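Local coordinates for protein DNA polymerase sliding clamp C (Sulfolobus tokodaii, PDB 3AIZ) that forms part of a ring-shaped sliding clamp that encircles DNA and tethers the replicative polymerase and other DNA-processing proteins to it, at residues Ile142-Glu147 with Lys207-Ser212; Ser42-Ile47 with Leu199-Asn204; Tyr13-Leu18 with Val69-Phe74; Leu126-Lys131 with Pro224-Tyr229. All blocks are in the same frame, centred on the assembly; numbering follows the deposited sequence.

Contact 1 of 4, residues Ile142-Glu147 with Lys207-Ser212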
# COMPACT_ATOMS: atom_id res chain seq x y z
N ILE C 142 21.20 10.43 4.94
CA ILE C 142 22.09 9.34 4.57
C ILE C 142 22.27 8.36 5.73
O ILE C 142 22.34 7.15 5.53
CB ILE C 142 23.46 9.87 4.11
CG1 ILE C 142 23.30 10.71 2.85
CG2 ILE C 142 24.43 8.72 3.88
CD1 ILE C 142 24.60 11.26 2.31
N ILE C 143 22.34 8.90 6.94
CA ILE C 143 22.48 8.08 8.13
C ILE C 143 21.25 7.21 8.36
O ILE C 143 21.38 6.02 8.68
CB ILE C 143 22.74 8.95 9.38
CG1 ILE C 143 24.09 9.65 9.25
CG2 ILE C 143 22.71 8.11 10.63
CD1 ILE C 143 25.24 8.70 9.04
N ASP C 144 20.07 7.79 8.18
CA ASP C 144 18.83 7.04 8.28
C ASP C 144 18.76 5.97 7.20
O ASP C 144 18.29 4.85 7.44
CB ASP C 144 17.62 7.97 8.16
CG ASP C 144 17.37 8.77 9.43
OD1 ASP C 144 17.72 8.27 10.53
OD2 ASP C 144 16.83 9.89 9.34
N GLU C 145 19.24 6.31 6.01
CA GLU C 145 19.26 5.37 4.89
C GLU C 145 20.21 4.22 5.18
O GLU C 145 19.97 3.08 4.76
CB GLU C 145 19.65 6.09 3.60
CG GLU C 145 19.54 5.23 2.35
CD GLU C 145 19.83 6.01 1.09
OE1 GLU C 145 19.96 7.25 1.17
OE2 GLU C 145 19.93 5.38 0.01
N ILE C 146 21.29 4.51 5.89
CA ILE C 146 22.25 3.48 6.27
C ILE C 146 21.67 2.56 7.33
O ILE C 146 21.96 1.36 7.36
CB ILE C 146 23.57 4.10 6.79
CG1 ILE C 146 24.34 4.75 5.63
CG2 ILE C 146 24.44 3.04 7.45
CD1 ILE C 146 25.69 5.29 6.03
N GLU C 147 20.83 3.12 8.21
CA GLU C 147 20.14 2.32 9.21
C GLU C 147 19.18 1.34 8.54
O GLU C 147 19.08 0.18 8.94
CB GLU C 147 19.37 3.21 10.19
CG GLU C 147 18.61 2.44 11.25
CD GLU C 147 17.65 3.31 12.03
OE1 GLU C 147 17.74 4.55 11.91
OE2 GLU C 147 16.80 2.76 12.77
N LYS C 207 18.56 12.02 14.93
CA LYS C 207 17.52 12.90 15.46
C LYS C 207 18.06 14.28 15.83
O LYS C 207 17.40 15.05 16.52
CB LYS C 207 16.81 12.26 16.66
CG LYS C 207 15.60 11.42 16.27
CD LYS C 207 14.90 10.82 17.48
CE LYS C 207 15.48 9.47 17.85
NZ LYS C 207 16.93 9.55 18.19
N MET C 208 19.27 14.59 15.36
CA MET C 208 19.83 15.93 15.51
C MET C 208 19.47 16.78 14.30
O MET C 208 19.84 17.95 14.21
CB MET C 208 21.35 15.87 15.67
CG MET C 208 21.83 15.34 17.02
SD MET C 208 21.44 16.44 18.39
CE MET C 208 22.17 17.97 17.82
N ARG C 209 18.74 16.17 13.37
CA ARG C 209 18.32 16.83 12.13
C ARG C 209 17.80 18.25 12.35
O ARG C 209 18.38 19.21 11.85
CB ARG C 209 17.25 15.99 11.43
CG ARG C 209 16.60 16.68 10.24
CD ARG C 209 15.45 15.84 9.70
NE ARG C 209 15.85 14.45 9.53
CZ ARG C 209 16.42 13.97 8.43
NH1 ARG C 209 16.76 12.69 8.36
NH2 ARG C 209 16.65 14.77 7.40
N LYS C 210 16.70 18.36 13.09
CA LYS C 210 16.05 19.66 13.30
C LYS C 210 16.94 20.70 13.98
O LYS C 210 17.13 21.80 13.44
CB LYS C 210 14.74 19.48 14.07
CG LYS C 210 13.67 18.71 13.32
CD LYS C 210 12.41 18.55 14.16
CE LYS C 210 11.91 19.89 14.66
NZ LYS C 210 11.62 20.84 13.55
N PRO C 211 17.49 20.37 15.16
CA PRO C 211 18.27 21.35 15.93
C PRO C 211 19.53 21.83 15.21
O PRO C 211 19.87 23.00 15.30
CB PRO C 211 18.66 20.58 17.19
CG PRO C 211 17.72 19.43 17.26
CD PRO C 211 17.43 19.07 15.84
N SER C 212 20.20 20.92 14.52
CA SER C 212 21.51 21.22 13.93
C SER C 212 21.41 21.65 12.46
O SER C 212 20.77 20.98 11.65
CB SER C 212 22.44 20.01 14.06
OG SER C 212 23.75 20.32 13.62
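Asp144 and Arg209 make the whole of this contact, which buries 54 Å² between the two segments, and its character is electrostatic. The salt bridge runs from Arg209 NH1 to Asp144 OD2 at 3.0 Å. OD2 lies at the edge of the guanidinium and close to its plane, and NH1 meets it nearly along the C-O axis, although the N-H...O angle of 131° shows a distinctly bent bond. Carboxylate and guanidinium planes are 29° apart, and a single oxygen and a single nitrogen are engaged, so this is not a two-pronged clasp. Arg209 reaches across with CG trans to its backbone N (chi1 171°), and the chain then bends at chi3.

The fold explains the setting. Asp144 sits on helix 136-149, one of the helices that line the central, DNA-facing hole in clamps of the PCNA family, and Arg209 belongs to the loop that leads from helix 199-203 into strand 214-220.

Both groups have a second polar partner. Arg209 NH2 forms another salt bridge, to Asp141 one turn earlier on the same helix, so the guanidinium spans two acidic side chains and its positive charge is probably largely balanced. The other Asp144 oxygen, OD1, accepts a weak hydrogen bond from Ser206 OG, just ahead of the loop segment.

The Arg209 side chain also packs against Val137 and Thr140 of helix 136-149.

Contact 2 of 4, residues Ser42-Ile47 with Leu199-Asn204. With SO4 (sulfate ion), chain H.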
# COMPACT_ATOMS: atom_id res chain seq x y z
N SER C 42 28.41 1.34 27.22
CA SER C 42 29.50 0.61 26.56
C SER C 42 30.77 1.46 26.51
O SER C 42 31.84 0.97 26.14
CB SER C 42 29.10 0.19 25.15
OG SER C 42 29.03 1.32 24.29
N ARG C 43 30.64 2.73 26.88
CA ARG C 43 31.77 3.66 26.87
C ARG C 43 32.33 3.87 25.47
O ARG C 43 33.41 4.43 25.30
CB ARG C 43 32.86 3.19 27.83
CG ARG C 43 32.36 2.96 29.25
CD ARG C 43 33.51 2.78 30.22
NE ARG C 43 34.40 3.94 30.24
CZ ARG C 43 34.13 5.07 30.88
NH1 ARG C 43 33.01 5.20 31.57
NH2 ARG C 43 35.00 6.08 30.84
N VAL C 44 31.58 3.42 24.47
CA VAL C 44 31.97 3.60 23.08
C VAL C 44 31.74 5.05 22.65
O VAL C 44 32.54 5.61 21.90
CB VAL C 44 31.18 2.66 22.14
CG1 VAL C 44 31.38 3.06 20.69
CG2 VAL C 44 31.59 1.22 22.37
N THR C 45 30.66 5.65 23.13
CA THR C 45 30.30 7.00 22.74
C THR C 45 30.42 7.99 23.89
O THR C 45 29.85 7.79 24.97
CB THR C 45 28.87 7.07 22.19
OG1 THR C 45 28.73 6.17 21.08
CG2 THR C 45 28.54 8.48 21.72
N PHE C 46 31.17 9.07 23.67
CA PHE C 46 31.26 10.16 24.62
C PHE C 46 30.61 11.40 24.03
O PHE C 46 30.91 11.78 22.90
CB PHE C 46 32.71 10.45 24.99
CG PHE C 46 32.89 11.73 25.75
CD1 PHE C 46 33.35 12.87 25.11
CD2 PHE C 46 32.59 11.80 27.10
CE1 PHE C 46 33.52 14.05 25.81
CE2 PHE C 46 32.76 12.98 27.80
CZ PHE C 46 33.22 14.11 27.15
N ILE C 47 29.72 12.02 24.79
CA ILE C 47 28.94 13.14 24.29
C ILE C 47 29.27 14.44 25.02
O ILE C 47 29.20 14.51 26.25
CB ILE C 47 27.44 12.86 24.41
CG1 ILE C 47 27.11 11.50 23.78
CG2 ILE C 47 26.63 13.98 23.76
CD1 ILE C 47 25.66 11.11 23.89
N LEU C 199 27.75 0.88 13.76
CA LEU C 199 26.65 1.44 12.99
C LEU C 199 25.60 2.11 13.87
O LEU C 199 25.21 3.25 13.62
CB LEU C 199 26.01 0.37 12.10
CG LEU C 199 24.92 0.80 11.12
CD1 LEU C 199 24.86 -0.13 9.92
CD2 LEU C 199 23.56 0.88 11.81
N GLU C 200 25.15 1.41 14.90
CA GLU C 200 24.09 1.92 15.76
C GLU C 200 24.44 3.26 16.41
O GLU C 200 23.58 4.13 16.54
CB GLU C 200 23.72 0.89 16.84
CG GLU C 200 24.89 0.42 17.68
CD GLU C 200 24.46 -0.49 18.82
OE1 GLU C 200 25.15 -1.50 19.07
OE2 GLU C 200 23.43 -0.20 19.46
N TYR C 201 25.70 3.41 16.81
CA TYR C 201 26.14 4.63 17.49
C TYR C 201 26.07 5.85 16.58
O TYR C 201 25.68 6.94 17.01
CB TYR C 201 27.55 4.45 18.05
CG TYR C 201 27.69 3.24 18.94
CD1 TYR C 201 28.52 2.18 18.58
CD2 TYR C 201 26.99 3.15 20.14
CE1 TYR C 201 28.65 1.07 19.39
CE2 TYR C 201 27.12 2.04 20.96
CZ TYR C 201 27.95 1.00 20.58
OH TYR C 201 28.07 -0.10 21.39
N VAL C 202 26.46 5.68 15.32
CA VAL C 202 26.39 6.77 14.35
C VAL C 202 24.94 7.10 14.02
O VAL C 202 24.52 8.25 14.08
CB VAL C 202 27.14 6.43 13.05
CG1 VAL C 202 26.92 7.52 12.01
CG2 VAL C 202 28.62 6.22 13.32
N VAL C 203 24.19 6.06 13.67
CA VAL C 203 22.79 6.21 13.29
C VAL C 203 21.95 6.92 14.35
O VAL C 203 21.12 7.77 14.03
CB VAL C 203 22.15 4.84 12.97
CG1 VAL C 203 20.65 4.98 12.84
CG2 VAL C 203 22.76 4.26 11.70
N ASN C 204 22.18 6.57 15.61
CA ASN C 204 21.39 7.12 16.71
C ASN C 204 21.55 8.62 16.92
O ASN C 204 20.95 9.19 17.83
CB ASN C 204 21.69 6.37 18.01
CG ASN C 204 21.13 4.96 18.01
OD1 ASN C 204 20.28 4.61 17.20
ND2 ASN C 204 21.61 4.13 18.94
S SO4 H . 25.35 1.02 24.64
O1 SO4 H . 25.78 0.19 23.51
O2 SO4 H . 25.08 0.16 25.79
O3 SO4 H . 26.39 1.98 24.97
O4 SO4 H . 24.12 1.73 24.27
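The Tyr201 side chain leaves helix 199-203 with CG opposite the carbonyl carbon (chi1 -54°), which carries its ring to the segment Ser42-Ile47. There Val44 holds CG1 trans to its own backbone N (chi1 168°) and sets that methyl over one face of the ring. CG1 of Val44 lies 3.8 Å from the Tyr201 ring centroid and 20° off the ring normal, a CH-pi contact displaced toward the CE1 side. The two side chains cross at about a right angle, and the other branch, Val44 CG2, comes near the phenol oxygen. On the opposite face of the ring is CG of Glu200, the preceding residue of the helix. Thr45 approaches obliquely near the root of the tyrosine, with Thr45 OG1 3.6 Å from Tyr201 CD2.

A sulfate ion, probably from the crystallisation liquor, joins the polar ends. Tyr201 OH donates to sulfate O1 at 3.1 Å, and O1 sits at the ring edge near its plane. Ser42 binds O3 twice, through hydrogen bonds from its backbone N at 3.1 Å and its OG at 2.8 Å. Val44 N also gives Ser42 OG a weak hydrogen bond.

The turn leading into strand 45-52 of the N-terminal domain, with that strand's first residue, meets helix 199-203 of the C-terminal domain, and Ile241 of strand 235-241 touches both Val44 and Tyr201. Val44 probably helps to hold the ring, while uncharged donors from both domains meet the anion's charge by hydrogen bonds, not by a cationic side chain of the two segments.

Contact 3 of 4, residues Tyr13-Leu18 with Val69-Phe74. With SO4 (sulfate ion), chain G.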
# COMPACT_ATOMS: atom_id res chain seq x y z
N TYR C 13 14.64 17.77 20.54
CA TYR C 13 15.27 16.67 19.81
C TYR C 13 16.72 16.42 20.23
O TYR C 13 17.26 15.34 20.02
CB TYR C 13 15.18 16.89 18.30
CG TYR C 13 13.86 16.46 17.70
CD1 TYR C 13 12.80 17.35 17.58
CD2 TYR C 13 13.67 15.16 17.27
CE1 TYR C 13 11.60 16.96 17.04
CE2 TYR C 13 12.47 14.75 16.73
CZ TYR C 13 11.43 15.65 16.62
OH TYR C 13 10.23 15.26 16.08
N ILE C 14 17.35 17.44 20.83
CA ILE C 14 18.69 17.28 21.37
C ILE C 14 18.68 16.21 22.46
O ILE C 14 19.61 15.41 22.58
CB ILE C 14 19.22 18.59 21.98
CG1 ILE C 14 19.26 19.70 20.92
CG2 ILE C 14 20.59 18.38 22.59
CD1 ILE C 14 19.76 21.02 21.45
N PHE C 15 17.61 16.20 23.25
CA PHE C 15 17.48 15.28 24.37
C PHE C 15 16.89 13.94 23.94
O PHE C 15 17.11 12.92 24.59
CB PHE C 15 16.63 15.92 25.47
CG PHE C 15 17.22 17.19 26.01
CD1 PHE C 15 17.03 18.39 25.35
CD2 PHE C 15 17.96 17.18 27.18
CE1 PHE C 15 17.58 19.56 25.84
CE2 PHE C 15 18.51 18.35 27.67
CZ PHE C 15 18.32 19.54 27.00
N ARG C 16 16.14 13.95 22.85
CA ARG C 16 15.61 12.72 22.28
C ARG C 16 16.75 11.92 21.64
O ARG C 16 16.72 10.69 21.62
CB ARG C 16 14.52 13.02 21.26
CG ARG C 16 13.38 13.86 21.83
CD ARG C 16 12.33 14.17 20.78
NE ARG C 16 11.71 12.96 20.26
CZ ARG C 16 10.71 12.96 19.38
NH1 ARG C 16 10.21 14.11 18.94
NH2 ARG C 16 10.20 11.81 18.95
N THR C 17 17.75 12.63 21.13
CA THR C 17 18.95 11.99 20.61
C THR C 17 19.71 11.31 21.74
O THR C 17 20.15 10.17 21.61
CB THR C 17 19.89 13.00 19.92
OG1 THR C 17 19.24 13.57 18.78
CG2 THR C 17 21.16 12.31 19.47
N LEU C 18 19.87 12.03 22.85
CA LEU C 18 20.61 11.52 23.99
C LEU C 18 19.99 10.26 24.59
O LEU C 18 20.70 9.42 25.15
CB LEU C 18 20.74 12.60 25.07
CG LEU C 18 21.57 13.83 24.70
CD1 LEU C 18 21.54 14.85 25.83
CD2 LEU C 18 23.00 13.44 24.38
N VAL C 69 18.77 14.59 35.97
CA VAL C 69 17.38 14.18 35.84
C VAL C 69 17.24 12.99 34.90
O VAL C 69 17.92 12.91 33.88
CB VAL C 69 16.50 15.34 35.32
CG1 VAL C 69 16.99 15.82 33.96
CG2 VAL C 69 15.04 14.92 35.25
N LYS C 70 16.36 12.06 35.25
CA LYS C 70 16.08 10.91 34.39
C LYS C 70 15.61 11.41 33.02
O LYS C 70 14.59 12.09 32.91
CB LYS C 70 15.01 10.02 35.02
CG LYS C 70 14.69 8.78 34.20
CD LYS C 70 13.53 8.00 34.80
CE LYS C 70 13.18 6.78 33.95
NZ LYS C 70 11.96 6.08 34.46
N LEU C 71 16.37 11.08 31.98
CA LEU C 71 16.13 11.62 30.65
C LEU C 71 14.78 11.23 30.06
O LEU C 71 14.17 12.01 29.33
CB LEU C 71 17.26 11.22 29.70
CG LEU C 71 17.33 11.95 28.36
CD1 LEU C 71 17.45 13.45 28.58
CD2 LEU C 71 18.49 11.43 27.53
N GLU C 72 14.31 10.03 30.38
CA GLU C 72 13.04 9.54 29.83
C GLU C 72 11.86 10.42 30.23
O GLU C 72 11.05 10.81 29.38
CB GLU C 72 12.78 8.10 30.27
CG GLU C 72 11.49 7.52 29.72
CD GLU C 72 11.16 6.15 30.30
OE1 GLU C 72 12.04 5.57 30.99
OE2 GLU C 72 10.04 5.66 30.08
N ASP C 73 11.75 10.74 31.51
CA ASP C 73 10.68 11.58 32.01
C ASP C 73 10.78 12.99 31.45
O ASP C 73 9.78 13.60 31.08
CB ASP C 73 10.70 11.62 33.54
CG ASP C 73 10.44 10.27 34.16
OD1 ASP C 73 9.79 9.43 33.51
OD2 ASP C 73 10.89 10.05 35.31
N PHE C 74 12.01 13.49 31.39
CA PHE C 74 12.26 14.83 30.88
C PHE C 74 11.93 14.92 29.39
O PHE C 74 11.46 15.96 28.91
CB PHE C 74 13.72 15.22 31.12
CG PHE C 74 14.06 16.62 30.68
CD1 PHE C 74 13.51 17.71 31.33
CD2 PHE C 74 14.93 16.84 29.63
CE1 PHE C 74 13.82 19.00 30.93
CE2 PHE C 74 15.25 18.13 29.24
CZ PHE C 74 14.69 19.21 29.88
S SO4 G . 11.89 8.82 19.94
O1 SO4 G . 13.20 8.18 19.88
O2 SO4 G . 11.89 9.86 20.97
O3 SO4 G . 11.58 9.42 18.64
O4 SO4 G . 10.87 7.82 20.26
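Leu71 reaches helix 8-18 with its two methyl branches, and can be followed outward. Its CB leads to CG with chi1 at -167°, trans to the backbone N, and this directs the isobutyl group at the last turn of the other helix. CG comes to 3.9 Å from Phe15 O. At the fork, CD1 turns to the Phe15 ring, lying near its plane at the edge, 4.0 Å from Phe15 CD2. CD2 goes to Leu18 and packs 3.5 Å from Leu18 CB; the backbone carbonyl of Phe15 is also close to it. Leu71 is thus wedged between two residues three apart on one face of the helix.

One turn on from Leu71, Phe74 extends the apolar seam with a T-shaped stack. Its edge is directed at the face of Phe15: Phe74 CE2 is 3.5 Å from Phe15 CD2, the centroids are 5.1 Å apart and the planes stand at 73°. The approach is over the rim of the Phe15 ring near CD2, not over its centre. All four residues are buried.

Arg16 binds a sulfate, probably from the crystallisation liquor. Its NE lies 3.2 Å from sulfate O2 and its NH2 2.8 Å from O3, with the anion at the guanidinium edge.

The contact pairs helices 8-18 and 71-78 of the N-terminal domain, the layer that in PCNA-family clamps faces the central hole, with the sheets outside. Ile25 of strand 24-29 touches both Phe15 and Leu71, Ile47 and Ile49 of strand 45-52 meet Leu18, and Phe111 of strand 106-111 packs on Phe74.

Contact 4 of 4, residues Leu126-Lys131 with Pro224-Tyr229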
# COMPACT_ATOMS: atom_id res chain seq x y z
N LEU C 126 43.37 15.20 20.51
CA LEU C 126 43.01 14.45 19.32
C LEU C 126 43.32 15.22 18.04
O LEU C 126 42.82 16.33 17.83
CB LEU C 126 41.52 14.07 19.36
CG LEU C 126 41.22 12.58 19.39
CD1 LEU C 126 42.03 11.88 20.47
CD2 LEU C 126 39.73 12.33 19.59
N GLU C 127 44.15 14.63 17.19
CA GLU C 127 44.47 15.22 15.89
C GLU C 127 43.81 14.42 14.78
O GLU C 127 44.16 13.26 14.55
CB GLU C 127 45.99 15.25 15.68
CG GLU C 127 46.75 16.05 16.73
CD GLU C 127 46.42 17.53 16.69
OE1 GLU C 127 45.91 18.00 15.65
OE2 GLU C 127 46.67 18.22 17.70
N PHE C 128 42.86 15.04 14.09
CA PHE C 128 42.11 14.37 13.04
C PHE C 128 42.74 14.60 11.67
O PHE C 128 42.87 15.73 11.22
CB PHE C 128 40.66 14.84 13.02
CG PHE C 128 39.91 14.55 14.29
CD1 PHE C 128 39.75 15.53 15.26
CD2 PHE C 128 39.38 13.29 14.52
CE1 PHE C 128 39.07 15.26 16.42
CE2 PHE C 128 38.70 13.02 15.69
CZ PHE C 128 38.54 14.00 16.64
N PRO C 129 43.13 13.50 11.00
CA PRO C 129 43.75 13.55 9.66
C PRO C 129 42.80 14.16 8.64
O PRO C 129 43.25 14.88 7.74
CB PRO C 129 43.98 12.07 9.33
CG PRO C 129 43.97 11.37 10.65
CD PRO C 129 43.00 12.12 11.50
N PHE C 130 41.51 13.86 8.76
CA PHE C 130 40.51 14.33 7.81
C PHE C 130 39.34 15.01 8.51
O PHE C 130 38.99 14.65 9.63
CB PHE C 130 40.01 13.16 6.95
CG PHE C 130 38.88 13.51 6.05
CD1 PHE C 130 37.57 13.26 6.42
CD2 PHE C 130 39.11 14.10 4.81
CE1 PHE C 130 36.52 13.59 5.59
CE2 PHE C 130 38.07 14.43 3.98
CZ PHE C 130 36.77 14.18 4.36
N LYS C 131 38.75 15.99 7.84
CA LYS C 131 37.63 16.72 8.41
C LYS C 131 36.72 17.28 7.32
O LYS C 131 37.18 17.97 6.41
CB LYS C 131 38.14 17.85 9.31
CG LYS C 131 37.06 18.53 10.14
CD LYS C 131 37.67 19.55 11.09
CE LYS C 131 38.75 18.91 11.95
NZ LYS C 131 39.35 19.87 12.92
N PRO C 224 38.89 8.07 17.54
CA PRO C 224 37.43 8.20 17.57
C PRO C 224 36.88 9.04 16.42
O PRO C 224 37.57 9.92 15.91
CB PRO C 224 37.17 8.92 18.90
CG PRO C 224 38.38 8.64 19.73
CD PRO C 224 39.52 8.60 18.76
N LEU C 225 35.65 8.75 16.03
CA LEU C 225 34.93 9.58 15.07
C LEU C 225 34.27 10.73 15.81
O LEU C 225 33.51 10.50 16.75
CB LEU C 225 33.87 8.75 14.34
CG LEU C 225 32.73 9.52 13.66
CD1 LEU C 225 33.26 10.42 12.55
CD2 LEU C 225 31.67 8.57 13.13
N LYS C 226 34.55 11.96 15.39
CA LYS C 226 33.91 13.11 16.02
C LYS C 226 32.84 13.72 15.13
O LYS C 226 33.15 14.41 14.15
CB LYS C 226 34.94 14.17 16.40
CG LYS C 226 34.33 15.34 17.16
CD LYS C 226 35.31 16.48 17.37
CE LYS C 226 34.64 17.63 18.10
NZ LYS C 226 35.48 18.85 18.13
N LEU C 227 31.58 13.47 15.48
CA LEU C 227 30.47 14.13 14.81
C LEU C 227 30.06 15.35 15.62
O LEU C 227 29.52 15.23 16.72
CB LEU C 227 29.28 13.18 14.68
CG LEU C 227 29.48 11.93 13.82
CD1 LEU C 227 28.27 11.02 13.92
CD2 LEU C 227 29.76 12.30 12.38
N ARG C 228 30.34 16.53 15.08
CA ARG C 228 29.93 17.77 15.74
C ARG C 228 28.73 18.36 15.04
O ARG C 228 28.85 18.93 13.95
CB ARG C 228 31.07 18.79 15.76
CG ARG C 228 30.59 20.22 15.96
CD ARG C 228 31.72 21.17 16.28
NE ARG C 228 32.32 20.88 17.57
CZ ARG C 228 33.10 21.73 18.24
NH1 ARG C 228 33.36 22.92 17.73
NH2 ARG C 228 33.61 21.38 19.42
N TYR C 229 27.56 18.22 15.65
CA TYR C 229 26.36 18.84 15.13
C TYR C 229 26.29 20.28 15.61
O TYR C 229 25.96 20.54 16.77
CB TYR C 229 25.12 18.06 15.57
CG TYR C 229 24.97 16.72 14.89
CD1 TYR C 229 25.45 15.56 15.48
CD2 TYR C 229 24.35 16.61 13.65
CE1 TYR C 229 25.31 14.33 14.87
CE2 TYR C 229 24.21 15.39 13.02
CZ TYR C 229 24.69 14.25 13.64
OH TYR C 229 24.55 13.03 13.02
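Phe128 lays the outer end of its ring across the base of Lys226, with Phe128 CZ 3.6 Å from Lys226 CB in an oblique approach. The lysine continues past the ring, its CD 4.1 Å from Phe128 CE1, and the two side chains cross at about a right angle. Since Lys226 is extended from CG onward, its aliphatic part does the touching while its amino group is carried away from the other segment.

A carbonyl marks the ring's other neighbour. Pro224 O lies at the edge of Phe128, near the ring plane, and 3.3 Å from CE2. The ring is brought there by a chi1 of -61°, which places CG opposite the carbonyl carbon of Phe128.

Leu126 supplies the remaining contact, an apolar one. Its CD2 methyl reaches the Pro224 ring at CD, 3.8 Å away, with Pro224 CG scarcely farther. Leu126 and Phe128, alternate residues of an extended chain, therefore both meet the proline.

Leu126-Pro129 ends the long connector between the two domains, which corresponds to the interdomain connecting loop of PCNA clamps. Where it runs into strand 130-135 it lies on the surface against the start of strand 223-231, and strand 214-220 stands between these two strands in the sheet: Ala218 touches Phe128 and shares backbone hydrogen bonds with Lys226.

Contacts 1 and 2 have centres about 14 Å apart and meet where helix 136-149 packs on helix 199-203, Ile143 CD1 lying 3.6 Å from Val202 CG1. The Lys207-Ser212 loop of contact 1 also touches helix 8-18 of contact 3, with centres about 17 Å apart, so it bridges the two domains. Contact 2 crosses the same divide directly and reaches contact 3 through Ile47 CD1 and Leu18 CD2, 3.6 Å apart. Val202 packs on Leu225 and Leu227, tying contact 2 to contact 4. Contacts 3 and 4 do not touch: their centres are about 25 Å apart, although both reach the same continuous sheet. The two sulfates belong separately to contacts 2 and 3.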